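GNA33 (Neisseria gonorrhoeae FA 1090, PDB 2G6G) probably acts as a lytic transglycosylase that cleaves the MurNAc-GlcNAc linkage of peptidoglycan, leaving a 1,6-anhydro bond in the MurNAc residue. Local coordinates at residues R137-G142 / L228-D233; L353-A358 / R368-Q373; A358-R363 / G396-K401. All coordinates share one frame; numbering follows the deposited sequence.

Interaction 1 of 3, residues R137-G142 / L228-D233; sequences RFPIYG and LGYAED
Tyr230 sets CG beside its backbone N and anti to its carbonyl carbon (chi1 -66°), which brings the CD2-CE2 side of the ring to Pro139, whereas Phe138, with a like first torsion (chi1 -55°), swings its own ring toward the turn after strand 228-231. CE2 of Tyr230 comes to 3.9 Å from CB of Pro139, the two side chains meeting at a slant, and CD2 of Tyr230 lies 3.6 Å from N of Pro139. The Phe138 ring is met at its edge, in its plane, by the carbonyl of Glu232, with CE1 of Phe138 3.5 Å from O of Glu232. The strands run antiparallel. Phe138 and Ala231 form a hydrogen-bonded pair: N of Phe138 gives to O of Ala231, and N of Ala231 returns a bond to O of Phe138 (2.8 Å). Pro139, which has no N-H to give, falls at the non-hydrogen-bonded pair with Tyr230. Arg137 and Phe138 together face Ala231, a classic beta bulge at the start of strand 138-141, within the MltA-specific insert domain. Farther on, N of Ile140 binds O of Gly229 (2.8 Å), and N of Leu228 reaches O of Ile140 at 2.7 Å in a nearly straight bond. CD2 of Leu228 lies 3.9 Å from CA of Gly142. Phe138, Ile140 and Ala231 look toward helix 234-243, touching Pro234, Leu237 and Met240; Asp233 N-caps that helix, its OD2 accepting a bond from N of Glu236.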
ATOM      1  N   ARG A 137     -23.691  -8.672   7.873  1.00 21.45           N
ATOM      2  CA  ARG A 137     -24.763  -7.831   7.309  1.00 21.82           C
ATOM      3  C   ARG A 137     -24.294  -6.626   6.494  1.00 20.88           C
ATOM      4  O   ARG A 137     -25.095  -6.012   5.785  1.00 20.82           O
ATOM      5  CB  ARG A 137     -25.651  -7.289   8.429  1.00 21.26           C
ATOM      6  CG  ARG A 137     -26.604  -8.275   9.038  1.00 23.52           C
ATOM      7  CD  ARG A 137     -27.787  -7.585   9.771  1.00 24.47           C
ATOM      8  NE  ARG A 137     -27.413  -6.344  10.470  1.00 30.42           N
ATOM      9  CZ  ARG A 137     -26.641  -6.263  11.561  1.00 31.81           C
ATOM     10  NH1 ARG A 137     -26.117  -7.350  12.121  1.00 31.72           N
ATOM     11  NH2 ARG A 137     -26.383  -5.075  12.098  1.00 33.27           N
ATOM     12  N   PHE A 138     -23.025  -6.257   6.622  1.00 20.53           N
ATOM     13  CA  PHE A 138     -22.517  -5.009   6.033  1.00 20.01           C
ATOM     14  C   PHE A 138     -21.692  -5.259   4.782  1.00 19.65           C
ATOM     15  O   PHE A 138     -20.591  -5.823   4.861  1.00 19.91           O
ATOM     16  CB  PHE A 138     -21.713  -4.203   7.057  1.00 19.99           C
ATOM     17  CG  PHE A 138     -22.475  -3.913   8.326  1.00 20.18           C
ATOM     18  CD1 PHE A 138     -22.296  -4.710   9.458  1.00 20.73           C
ATOM     19  CD2 PHE A 138     -23.360  -2.849   8.385  1.00 19.97           C
ATOM     20  CE1 PHE A 138     -22.997  -4.446  10.629  1.00 21.25           C
ATOM     21  CE2 PHE A 138     -24.062  -2.573   9.544  1.00 21.92           C
ATOM     22  CZ  PHE A 138     -23.882  -3.372  10.673  1.00 20.78           C
ATOM     23  N   PRO A 139     -22.224  -4.831   3.620  1.00 19.14           N
ATOM     24  CA  PRO A 139     -21.612  -5.120   2.322  1.00 18.37           C
ATOM     25  C   PRO A 139     -20.261  -4.462   2.067  1.00 18.24           C
ATOM     26  O   PRO A 139     -20.012  -3.311   2.466  1.00 18.18           O
ATOM     27  CB  PRO A 139     -22.662  -4.620   1.315  1.00 18.02           C
ATOM     28  CG  PRO A 139     -23.476  -3.670   2.051  1.00 18.16           C
ATOM     29  CD  PRO A 139     -23.483  -4.063   3.474  1.00 18.68           C
ATOM     30  N   ILE A 140     -19.391  -5.210   1.396  1.00 17.47           N
ATOM     31  CA  ILE A 140     -18.153  -4.665   0.902  1.00 17.40           C
ATOM     32  C   ILE A 140     -18.336  -4.492  -0.599  1.00 16.86           C
ATOM     33  O   ILE A 140     -18.604  -5.480  -1.303  1.00 16.49           O
ATOM     34  CB  ILE A 140     -16.960  -5.598   1.204  1.00 17.54           C
ATOM     35  CG1 ILE A 140     -16.960  -5.966   2.700  1.00 18.39           C
ATOM     36  CG2 ILE A 140     -15.664  -4.931   0.772  1.00 17.65           C
ATOM     37  CD1 ILE A 140     -15.804  -6.854   3.158  1.00 17.89           C
ATOM     38  N   TYR A 141     -18.198  -3.251  -1.082  1.00 16.12           N
ATOM     39  CA  TYR A 141     -18.562  -2.921  -2.470  1.00 15.02           C
ATOM     40  C   TYR A 141     -17.382  -2.921  -3.430  1.00 14.41           C
ATOM     41  O   TYR A 141     -16.305  -2.419  -3.108  1.00 13.70           O
ATOM     42  CB  TYR A 141     -19.236  -1.556  -2.548  1.00 14.61           C
ATOM     43  CG  TYR A 141     -20.614  -1.481  -1.964  1.00 14.73           C
ATOM     44  CD1 TYR A 141     -20.868  -0.736  -0.814  1.00 12.94           C
ATOM     45  CD2 TYR A 141     -21.681  -2.126  -2.580  1.00 16.04           C
ATOM     46  CE1 TYR A 141     -22.158  -0.640  -0.290  1.00 13.46           C
ATOM     47  CE2 TYR A 141     -22.959  -2.052  -2.059  1.00 16.40           C
ATOM     48  CZ  TYR A 141     -23.188  -1.312  -0.908  1.00 15.04           C
ATOM     49  OH  TYR A 141     -24.466  -1.234  -0.427  1.00 15.91           O
ATOM     50  N   GLY A 142     -17.602  -3.499  -4.609  1.00 14.40           N
ATOM     51  CA  GLY A 142     -16.703  -3.322  -5.736  1.00 15.02           C
ATOM     52  C   GLY A 142     -17.026  -1.988  -6.410  1.00 15.97           C
ATOM     53  O   GLY A 142     -17.888  -1.219  -5.966  1.00 16.18           O
ATOM     54  N   LEU A 228     -18.755  -7.841  -2.676  1.00 17.66           N
ATOM     55  CA  LEU A 228     -17.683  -8.837  -2.696  1.00 17.70           C
ATOM     56  C   LEU A 228     -17.762  -9.762  -1.498  1.00 17.75           C
ATOM     57  O   LEU A 228     -17.069 -10.792  -1.439  1.00 18.08           O
ATOM     58  CB  LEU A 228     -16.308  -8.143  -2.674  1.00 17.82           C
ATOM     59  CG  LEU A 228     -16.055  -6.882  -3.513  1.00 18.27           C
ATOM     60  CD1 LEU A 228     -14.648  -6.427  -3.243  1.00 19.04           C
ATOM     61  CD2 LEU A 228     -16.234  -7.127  -4.973  1.00 17.47           C
ATOM     62  N   GLY A 229     -18.578  -9.372  -0.526  1.00 17.31           N
ATOM     63  CA  GLY A 229     -18.541  -9.989   0.798  1.00 16.62           C
ATOM     64  C   GLY A 229     -19.282  -9.110   1.770  1.00 15.98           C
ATOM     65  O   GLY A 229     -19.676  -7.991   1.430  1.00 16.11           O
ATOM     66  N   TYR A 230     -19.488  -9.636   2.969  1.00 15.15           N
ATOM     67  CA  TYR A 230     -20.138  -8.907   4.039  1.00 15.25           C
ATOM     68  C   TYR A 230     -19.288  -9.008   5.286  1.00 15.19           C
ATOM     69  O   TYR A 230     -18.787 -10.079   5.596  1.00 15.56           O
ATOM     70  CB  TYR A 230     -21.533  -9.495   4.311  1.00 14.84           C
ATOM     71  CG  TYR A 230     -22.499  -9.322   3.158  1.00 14.24           C
ATOM     72  CD1 TYR A 230     -22.520 -10.226   2.099  1.00 14.88           C
ATOM     73  CD2 TYR A 230     -23.378  -8.245   3.117  1.00 13.82           C
ATOM     74  CE1 TYR A 230     -23.402 -10.064   1.014  1.00 12.15           C
ATOM     75  CE2 TYR A 230     -24.266  -8.065   2.030  1.00 13.35           C
ATOM     76  CZ  TYR A 230     -24.264  -8.987   0.987  1.00 13.82           C
ATOM     77  OH  TYR A 230     -25.131  -8.841  -0.085  1.00 14.88           O
ATOM     78  N   ALA A 231     -19.119  -7.897   5.994  1.00 15.47           N
ATOM     79  CA  ALA A 231     -18.451  -7.911   7.284  1.00 15.64           C
ATOM     80  C   ALA A 231     -19.476  -7.913   8.398  1.00 16.08           C
ATOM     81  O   ALA A 231     -20.648  -7.564   8.175  1.00 16.23           O
ATOM     82  CB  ALA A 231     -17.530  -6.720   7.423  1.00 15.83           C
ATOM     83  N   GLU A 232     -19.024  -8.282   9.593  1.00 15.83           N
ATOM     84  CA  GLU A 232     -19.873  -8.373  10.774  1.00 17.14           C
ATOM     85  C   GLU A 232     -19.944  -7.074  11.573  1.00 17.21           C
ATOM     86  O   GLU A 232     -20.934  -6.821  12.245  1.00 17.42           O
ATOM     87  CB  GLU A 232     -19.394  -9.510  11.703  1.00 16.58           C
ATOM     88  CG  GLU A 232     -19.454 -10.901  11.075  1.00 17.56           C
ATOM     89  CD  GLU A 232     -19.407 -12.061  12.081  1.00 19.08           C
ATOM     90  OE1 GLU A 232     -19.741 -13.193  11.652  1.00 21.39           O
ATOM     91  OE2 GLU A 232     -19.037 -11.872  13.280  1.00 22.21           O
ATOM     92  N   ASP A 233     -18.882  -6.273  11.541  1.00 17.94           N
ATOM     93  CA  ASP A 233     -18.830  -5.031  12.321  1.00 18.93           C
ATOM     94  C   ASP A 233     -18.543  -3.877  11.371  1.00 18.43           C
ATOM     95  O   ASP A 233     -17.633  -3.979  10.553  1.00 18.15           O
ATOM     96  CB  ASP A 233     -17.755  -5.118  13.419  1.00 19.85           C
ATOM     97  CG  ASP A 233     -17.738  -3.883  14.336  1.00 23.72           C
ATOM     98  OD1 ASP A 233     -18.720  -3.651  15.091  1.00 28.35           O
ATOM     99  OD2 ASP A 233     -16.734  -3.137  14.307  1.00 26.63           O
TER

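Interaction 2 of 3, residues L353-A358 / R368-Q373; sequences LFVATA and RLIMAQ
Backbone hydrogen bonds join Leu353 to Ile370 and Val355 to Arg368, each a reciprocal pair in an antiparallel hairpin. The bond from N of Val355 to O of Arg368 (2.8 Å) is fairly straight at 169°, while that from N of Ile370 to O of Leu353 (2.9 Å) is more bent. Between these two pairs, Phe354 and Leu369 form a non-hydrogen-bonded pair with CA atoms 4.2 Å apart, where CA-H...O contacts run from CA of Leu369 to O of Leu353 and from CA of Phe354 to O of Arg368.

Side chains pack on both faces. Phe354, with CG anti to its backbone N (chi1 -166°), folds its ring over the start of the partner segment: N of Arg368 sits above one face, offset toward the rim. The apolar contact on this side is between CB of Phe354 and CD2 of Leu369, 4.1 Å apart. On the other face CG2 of Val355 meets CD1 of Ile370 at 4.0 Å, and CB of Leu353 lies 4.1 Å from CG1 of Ile370. CB of Ala372, at the centre of an inverse gamma turn, comes near CG of Leu353.

The hairpin belongs to the 3D domain, whose relatives are double-psi beta-barrels. Val385 and Tyr387 of strand 384-391 meet the Ile370 face, Val408 of strand 403-413 packs on Leu353 and Val355, and Phe58 of helix 58-72 touches Leu369.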
ATOM      1  N   LEU A 353      16.164  -4.346   0.261  1.00 10.72           N
ATOM      2  CA  LEU A 353      16.475  -3.200   1.070  1.00 11.98           C
ATOM      3  C   LEU A 353      16.878  -3.739   2.449  1.00 11.80           C
ATOM      4  O   LEU A 353      16.057  -4.314   3.144  1.00 12.57           O
ATOM      5  CB  LEU A 353      15.212  -2.328   1.210  1.00 11.34           C
ATOM      6  CG  LEU A 353      15.189  -0.827   0.958  1.00 15.59           C
ATOM      7  CD1 LEU A 353      14.148  -0.135   1.879  1.00 12.25           C
ATOM      8  CD2 LEU A 353      16.544  -0.146   1.116  1.00 16.39           C
ATOM      9  N   PHE A 354      18.124  -3.555   2.847  1.00 10.87           N
ATOM     10  CA  PHE A 354      18.510  -3.937   4.192  1.00 10.46           C
ATOM     11  C   PHE A 354      18.099  -2.783   5.051  1.00 10.10           C
ATOM     12  O   PHE A 354      18.475  -1.644   4.758  1.00 10.36           O
ATOM     13  CB  PHE A 354      20.020  -4.186   4.317  1.00  9.93           C
ATOM     14  CG  PHE A 354      20.396  -4.880   5.582  1.00 10.48           C
ATOM     15  CD1 PHE A 354      20.203  -6.239   5.715  1.00 10.98           C
ATOM     16  CD2 PHE A 354      20.919  -4.181   6.644  1.00 10.99           C
ATOM     17  CE1 PHE A 354      20.522  -6.880   6.874  1.00 10.41           C
ATOM     18  CE2 PHE A 354      21.237  -4.838   7.822  1.00 10.84           C
ATOM     19  CZ  PHE A 354      21.035  -6.190   7.919  1.00 11.28           C
ATOM     20  N   VAL A 355      17.288  -3.072   6.071  1.00  9.83           N
ATOM     21  CA  VAL A 355      16.821  -2.052   7.014  1.00  9.27           C
ATOM     22  C   VAL A 355      17.333  -2.391   8.417  1.00  9.95           C
ATOM     23  O   VAL A 355      17.152  -3.507   8.913  1.00 10.37           O
ATOM     24  CB  VAL A 355      15.280  -1.916   7.017  1.00  9.24           C
ATOM     25  CG1 VAL A 355      14.792  -0.792   8.020  1.00  8.60           C
ATOM     26  CG2 VAL A 355      14.803  -1.600   5.635  1.00  7.36           C
ATOM     27  N   ALA A 356      17.988  -1.432   9.044  1.00  9.68           N
ATOM     28  CA  ALA A 356      18.437  -1.606  10.434  1.00 10.30           C
ATOM     29  C   ALA A 356      17.575  -0.747  11.321  1.00 10.25           C
ATOM     30  O   ALA A 356      17.583   0.483  11.206  1.00 10.03           O
ATOM     31  CB  ALA A 356      19.890  -1.215  10.579  1.00 10.00           C
ATOM     32  N   THR A 357      16.813  -1.381  12.195  1.00 10.25           N
ATOM     33  CA  THR A 357      15.983  -0.618  13.121  1.00 11.53           C
ATOM     34  C   THR A 357      15.727  -1.462  14.358  1.00 11.91           C
ATOM     35  O   THR A 357      16.325  -2.544  14.500  1.00 11.91           O
ATOM     36  CB  THR A 357      14.696  -0.085  12.424  1.00 12.44           C
ATOM     37  OG1 THR A 357      13.980   0.783  13.310  1.00 14.71           O
ATOM     38  CG2 THR A 357      13.769  -1.249  11.912  1.00 10.95           C
ATOM     39  N   ALA A 358      14.925  -0.952  15.285  1.00 11.42           N
ATOM     40  CA  ALA A 358      14.599  -1.680  16.502  1.00 10.88           C
ATOM     41  C   ALA A 358      13.180  -2.283  16.403  1.00 11.51           C
ATOM     42  O   ALA A 358      12.276  -1.701  15.789  1.00 10.85           O
ATOM     43  CB  ALA A 358      14.705  -0.756  17.710  1.00 11.12           C
ATOM     44  N   ARG A 368      17.151  -6.487   8.718  1.00 16.29           N
ATOM     45  CA  ARG A 368      16.816  -7.468   7.700  1.00 14.96           C
ATOM     46  C   ARG A 368      16.664  -6.934   6.297  1.00 13.87           C
ATOM     47  O   ARG A 368      16.358  -5.753   6.091  1.00 12.08           O
ATOM     48  CB  ARG A 368      15.562  -8.217   8.092  1.00 15.36           C
ATOM     49  CG  ARG A 368      14.334  -7.371   8.100  1.00 14.51           C
ATOM     50  CD  ARG A 368      13.198  -8.179   8.654  1.00 19.97           C
ATOM     51  NE  ARG A 368      13.544  -8.919   9.870  1.00 20.33           N
ATOM     52  CZ  ARG A 368      12.754  -9.808  10.463  1.00 21.00           C
ATOM     53  NH1 ARG A 368      11.562 -10.081   9.949  1.00 20.92           N
ATOM     54  NH2 ARG A 368      13.157 -10.432  11.570  1.00 20.58           N
ATOM     55  N   LEU A 369      16.853  -7.848   5.349  1.00 12.71           N
ATOM     56  CA  LEU A 369      16.544  -7.610   3.950  1.00 13.41           C
ATOM     57  C   LEU A 369      15.071  -7.792   3.710  1.00 12.67           C
ATOM     58  O   LEU A 369      14.585  -8.918   3.670  1.00 13.18           O
ATOM     59  CB  LEU A 369      17.253  -8.608   3.030  1.00 13.02           C
ATOM     60  CG  LEU A 369      18.589  -8.260   2.412  1.00 14.97           C
ATOM     61  CD1 LEU A 369      18.953  -9.431   1.506  1.00 12.76           C
ATOM     62  CD2 LEU A 369      18.559  -6.966   1.650  1.00 13.03           C
ATOM     63  N   ILE A 370      14.379  -6.690   3.527  1.00 12.27           N
ATOM     64  CA  ILE A 370      12.983  -6.720   3.068  1.00 12.66           C
ATOM     65  C   ILE A 370      12.981  -6.388   1.571  1.00 11.93           C
ATOM     66  O   ILE A 370      14.028  -6.045   1.015  1.00 12.91           O
ATOM     67  CB  ILE A 370      12.102  -5.752   3.874  1.00 12.73           C
ATOM     68  CG1 ILE A 370      12.557  -4.314   3.664  1.00 12.21           C
ATOM     69  CG2 ILE A 370      12.165  -6.122   5.385  1.00 13.97           C
ATOM     70  CD1 ILE A 370      11.564  -3.300   4.142  1.00 12.60           C
HETATM   71  N   MSE A 371      11.854  -6.558   0.900  1.00 10.81           N
HETATM   72  CA  MSE A 371      11.801  -6.260  -0.521  1.00 10.16           C
HETATM   73  C   MSE A 371      11.002  -4.984  -0.680  1.00  9.90           C
HETATM   74  O   MSE A 371       9.906  -4.891  -0.178  1.00  8.35           O
HETATM   75  CB  MSE A 371      11.152  -7.408  -1.287  1.00 10.75           C
HETATM   76  CG  MSE A 371      11.891  -8.722  -1.142  1.00 12.85           C
HETATM   77 SE   MSE A 371      13.751  -8.596  -1.715  0.80 18.49          SE
HETATM   78  CE  MSE A 371      14.654  -9.300  -0.133  1.00  9.86           C
ATOM     79  N   ALA A 372      11.567  -4.009  -1.385  1.00 10.11           N
ATOM     80  CA  ALA A 372      10.936  -2.716  -1.596  1.00 11.37           C
ATOM     81  C   ALA A 372       9.861  -2.884  -2.665  1.00 11.74           C
ATOM     82  O   ALA A 372      10.073  -2.493  -3.801  1.00 13.35           O
ATOM     83  CB  ALA A 372      11.997  -1.678  -2.058  1.00 10.91           C
ATOM     84  N   GLN A 373       8.722  -3.483  -2.312  1.00 11.16           N
ATOM     85  CA  GLN A 373       7.730  -3.914  -3.320  1.00 10.35           C
ATOM     86  C   GLN A 373       6.451  -3.073  -3.312  1.00 10.07           C
ATOM     87  O   GLN A 373       5.509  -3.361  -4.028  1.00  9.79           O
ATOM     88  CB  GLN A 373       7.396  -5.410  -3.165  1.00  9.33           C
ATOM     89  CG  GLN A 373       8.592  -6.338  -3.492  1.00 10.44           C
ATOM     90  CD  GLN A 373       8.354  -7.784  -3.070  1.00 10.48           C
ATOM     91  OE1 GLN A 373       7.402  -8.068  -2.332  1.00 12.60           O
ATOM     92  NE2 GLN A 373       9.216  -8.704  -3.531  1.00  9.63           N
TER

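Interaction 3 of 3, residues A358-R363 / G396-K401; sequences AHPVTR and GELAGK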
ATOM      1  N   ALA A 358      14.925  -0.952  15.285  1.00 11.42           N
ATOM      2  CA  ALA A 358      14.599  -1.680  16.502  1.00 10.88           C
ATOM      3  C   ALA A 358      13.180  -2.283  16.403  1.00 11.51           C
ATOM      4  O   ALA A 358      12.276  -1.701  15.789  1.00 10.85           O
ATOM      5  CB  ALA A 358      14.705  -0.756  17.710  1.00 11.12           C
ATOM      6  N   HIS A 359      12.971  -3.442  17.020  1.00 11.61           N
ATOM      7  CA  HIS A 359      11.615  -3.999  17.099  1.00 11.93           C
ATOM      8  C   HIS A 359      10.773  -3.055  17.959  1.00 12.37           C
ATOM      9  O   HIS A 359      11.241  -2.603  18.998  1.00 12.33           O
ATOM     10  CB  HIS A 359      11.673  -5.414  17.700  1.00 11.73           C
ATOM     11  CG  HIS A 359      10.355  -6.118  17.716  1.00 11.90           C
ATOM     12  ND1 HIS A 359       9.384  -5.857  18.660  1.00 11.59           N
ATOM     13  CD2 HIS A 359       9.839  -7.059  16.891  1.00 10.11           C
ATOM     14  CE1 HIS A 359       8.337  -6.627  18.426  1.00 12.84           C
ATOM     15  NE2 HIS A 359       8.583  -7.352  17.349  1.00 11.64           N
ATOM     16  N   PRO A 360       9.543  -2.715  17.511  1.00 13.42           N
ATOM     17  CA  PRO A 360       8.724  -1.723  18.223  1.00 13.46           C
ATOM     18  C   PRO A 360       8.378  -2.066  19.690  1.00 13.80           C
ATOM     19  O   PRO A 360       8.066  -1.167  20.480  1.00 14.75           O
ATOM     20  CB  PRO A 360       7.451  -1.634  17.367  1.00 13.63           C
ATOM     21  CG  PRO A 360       7.427  -2.873  16.562  1.00 13.32           C
ATOM     22  CD  PRO A 360       8.864  -3.189  16.287  1.00 13.59           C
ATOM     23  N   VAL A 361       8.440  -3.347  20.042  1.00 13.02           N
ATOM     24  CA  VAL A 361       8.037  -3.827  21.359  1.00 11.64           C
ATOM     25  C   VAL A 361       9.239  -4.324  22.177  1.00 10.60           C
ATOM     26  O   VAL A 361       9.451  -3.867  23.299  1.00  9.89           O
ATOM     27  CB  VAL A 361       6.914  -4.906  21.255  1.00 11.67           C
ATOM     28  CG1 VAL A 361       6.785  -5.727  22.541  1.00 11.88           C
ATOM     29  CG2 VAL A 361       5.585  -4.241  20.938  1.00 12.51           C
ATOM     30  N   THR A 362      10.030  -5.234  21.616  1.00  9.92           N
ATOM     31  CA  THR A 362      11.118  -5.835  22.397  1.00  9.71           C
ATOM     32  C   THR A 362      12.353  -4.930  22.457  1.00  9.18           C
ATOM     33  O   THR A 362      13.189  -5.091  23.349  1.00  9.07           O
ATOM     34  CB  THR A 362      11.528  -7.200  21.854  1.00  9.28           C
ATOM     35  OG1 THR A 362      11.987  -7.041  20.508  1.00  9.87           O
ATOM     36  CG2 THR A 362      10.371  -8.206  21.900  1.00 11.37           C
ATOM     37  N   ARG A 363      12.445  -3.992  21.509  1.00  8.94           N
ATOM     38  CA  ARG A 363      13.646  -3.158  21.286  1.00  9.55           C
ATOM     39  C   ARG A 363      14.896  -3.946  20.840  1.00 10.20           C
ATOM     40  O   ARG A 363      16.013  -3.425  20.858  1.00 10.88           O
ATOM     41  CB  ARG A 363      13.960  -2.267  22.505  1.00  9.13           C
ATOM     42  CG  ARG A 363      12.768  -1.442  23.023  1.00  8.62           C
ATOM     43  CD  ARG A 363      12.285  -0.409  21.980  1.00  6.23           C
ATOM     44  NE  ARG A 363      13.416   0.276  21.345  1.00  5.35           N
ATOM     45  CZ  ARG A 363      13.316   1.315  20.512  1.00  5.80           C
ATOM     46  NH1 ARG A 363      12.127   1.827  20.201  1.00  7.20           N
ATOM     47  NH2 ARG A 363      14.418   1.855  19.999  1.00  4.59           N
ATOM     48  N   GLY A 396      -1.287  -5.971  13.321  1.00 12.16           N
ATOM     49  CA  GLY A 396      -1.877  -4.638  13.466  1.00 12.60           C
ATOM     50  C   GLY A 396      -1.450  -3.917  14.718  1.00 13.58           C
ATOM     51  O   GLY A 396      -1.294  -2.696  14.711  1.00 13.54           O
ATOM     52  N   GLU A 397      -1.283  -4.670  15.807  1.00 14.49           N
ATOM     53  CA  GLU A 397      -0.688  -4.133  17.046  1.00 15.29           C
ATOM     54  C   GLU A 397       0.726  -3.608  16.806  1.00 13.86           C
ATOM     55  O   GLU A 397       1.008  -2.453  17.096  1.00 14.27           O
ATOM     56  CB  GLU A 397      -0.720  -5.179  18.166  1.00 15.44           C
ATOM     57  CG  GLU A 397      -2.159  -5.618  18.507  1.00 17.13           C
ATOM     58  CD  GLU A 397      -2.253  -6.869  19.411  1.00 18.44           C
ATOM     59  OE1 GLU A 397      -1.217  -7.272  20.010  1.00 20.95           O
ATOM     60  OE2 GLU A 397      -3.388  -7.434  19.527  1.00 22.40           O
ATOM     61  N   LEU A 398       1.593  -4.444  16.245  1.00 13.44           N
ATOM     62  CA  LEU A 398       2.976  -4.071  15.951  1.00 13.01           C
ATOM     63  C   LEU A 398       3.066  -2.880  15.003  1.00 13.52           C
ATOM     64  O   LEU A 398       3.811  -1.934  15.276  1.00 13.24           O
ATOM     65  CB  LEU A 398       3.736  -5.257  15.366  1.00 12.56           C
ATOM     66  CG  LEU A 398       3.799  -6.528  16.219  1.00 13.25           C
ATOM     67  CD1 LEU A 398       4.158  -7.761  15.413  1.00 12.05           C
ATOM     68  CD2 LEU A 398       4.747  -6.364  17.378  1.00 14.63           C
ATOM     69  N   ALA A 399       2.296  -2.937  13.904  1.00 13.32           N
ATOM     70  CA  ALA A 399       2.221  -1.868  12.916  1.00 14.54           C
ATOM     71  C   ALA A 399       1.887  -0.522  13.556  1.00 15.13           C
ATOM     72  O   ALA A 399       2.500   0.486  13.203  1.00 16.54           O
ATOM     73  CB  ALA A 399       1.200  -2.198  11.832  1.00 13.76           C
ATOM     74  N   GLY A 400       0.921  -0.512  14.476  1.00 14.56           N
ATOM     75  CA  GLY A 400       0.511   0.706  15.156  1.00 15.09           C
ATOM     76  C   GLY A 400       1.545   1.248  16.136  1.00 15.26           C
ATOM     77  O   GLY A 400       1.577   2.448  16.378  1.00 16.33           O
ATOM     78  N   LYS A 401       2.374   0.375  16.706  1.00 14.72           N
ATOM     79  CA  LYS A 401       3.433   0.765  17.640  1.00 14.95           C
ATOM     80  C   LYS A 401       4.755   1.173  16.977  1.00 14.47           C
ATOM     81  O   LYS A 401       5.639   1.709  17.643  1.00 14.94           O
ATOM     82  CB  LYS A 401       3.712  -0.379  18.632  1.00 14.95           C
ATOM     83  CG  LYS A 401       2.530  -0.664  19.538  1.00 17.39           C
ATOM     84  CD  LYS A 401       2.675  -1.984  20.250  1.00 19.79           C
ATOM     85  CE  LYS A 401       1.498  -2.215  21.193  1.00 20.50           C
ATOM     86  NZ  LYS A 401       1.877  -3.187  22.256  1.00 23.67           N
TER
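ND1 of His359 is gripped by two backbone amides of its own loop, N of Val361 at 3.0 Å and N of Thr362 at 3.1 Å, and both donors stand out of the ring plane, by 27° and 29°. These two bonds restrain the rotation of the imidazole and leave the CE1-NE2 side of the ring presented to helix 393-401: CE1 of His359 lies 3.7 Å from CD2 of Leu398, and NE2 of His359 is only slightly farther from the same methyl. One face of the imidazole also carries CD of Pro360. A backbone bond from N of Arg363 to O of His359 helps close the turn.

No hydrogen bond spans the contact, which is made by van der Waals touches at the surface. Pro360 points toward the last turn of the helix and sets CB 3.8 Å from O of Lys401 and 4.1 Å from CB of Lys401. Val361 turns CG2 against the lysine stem, touching CD of Lys401 at 3.7 Å. The Lys401 chain is extended beyond CG, so its methylenes run past the valine at a slant and NZ comes within 4.1 Å of the same CG2 of Val361. CD2 of Leu398 also reaches Val361.

The loop joins strands 352-358 and 365-374 of the 3D domain, and helix 393-401 comes in the chain between strands 384-391 and 403-413. Trp389 of strand 384-391 touches Pro360, Leu398 and Ala399, placing one aromatic side chain against both the loop and the helix.

Interactions 2 and 3 belong to the 3D domain and share Ala358, where the strand of one runs into the loop of the other; their centres are about 15 Å apart. The hairpin bonded in interaction 2 has its connecting loop in contact with the helix of interaction 3. Interaction 1 lies in the MltA-specific insert, its centre about 35 Å from that of interaction 2 and about 30 Å from that of interaction 3, with nearest atoms about 20 and 15 Å apart. Interactions 1 and 2 lie on opposite sides of the chain's centre. Outside the contacts themselves, a sulfate ion, probably from the crystallisation liquor, is salt-bridged by NH2 of Arg363 in the loop of interaction 3.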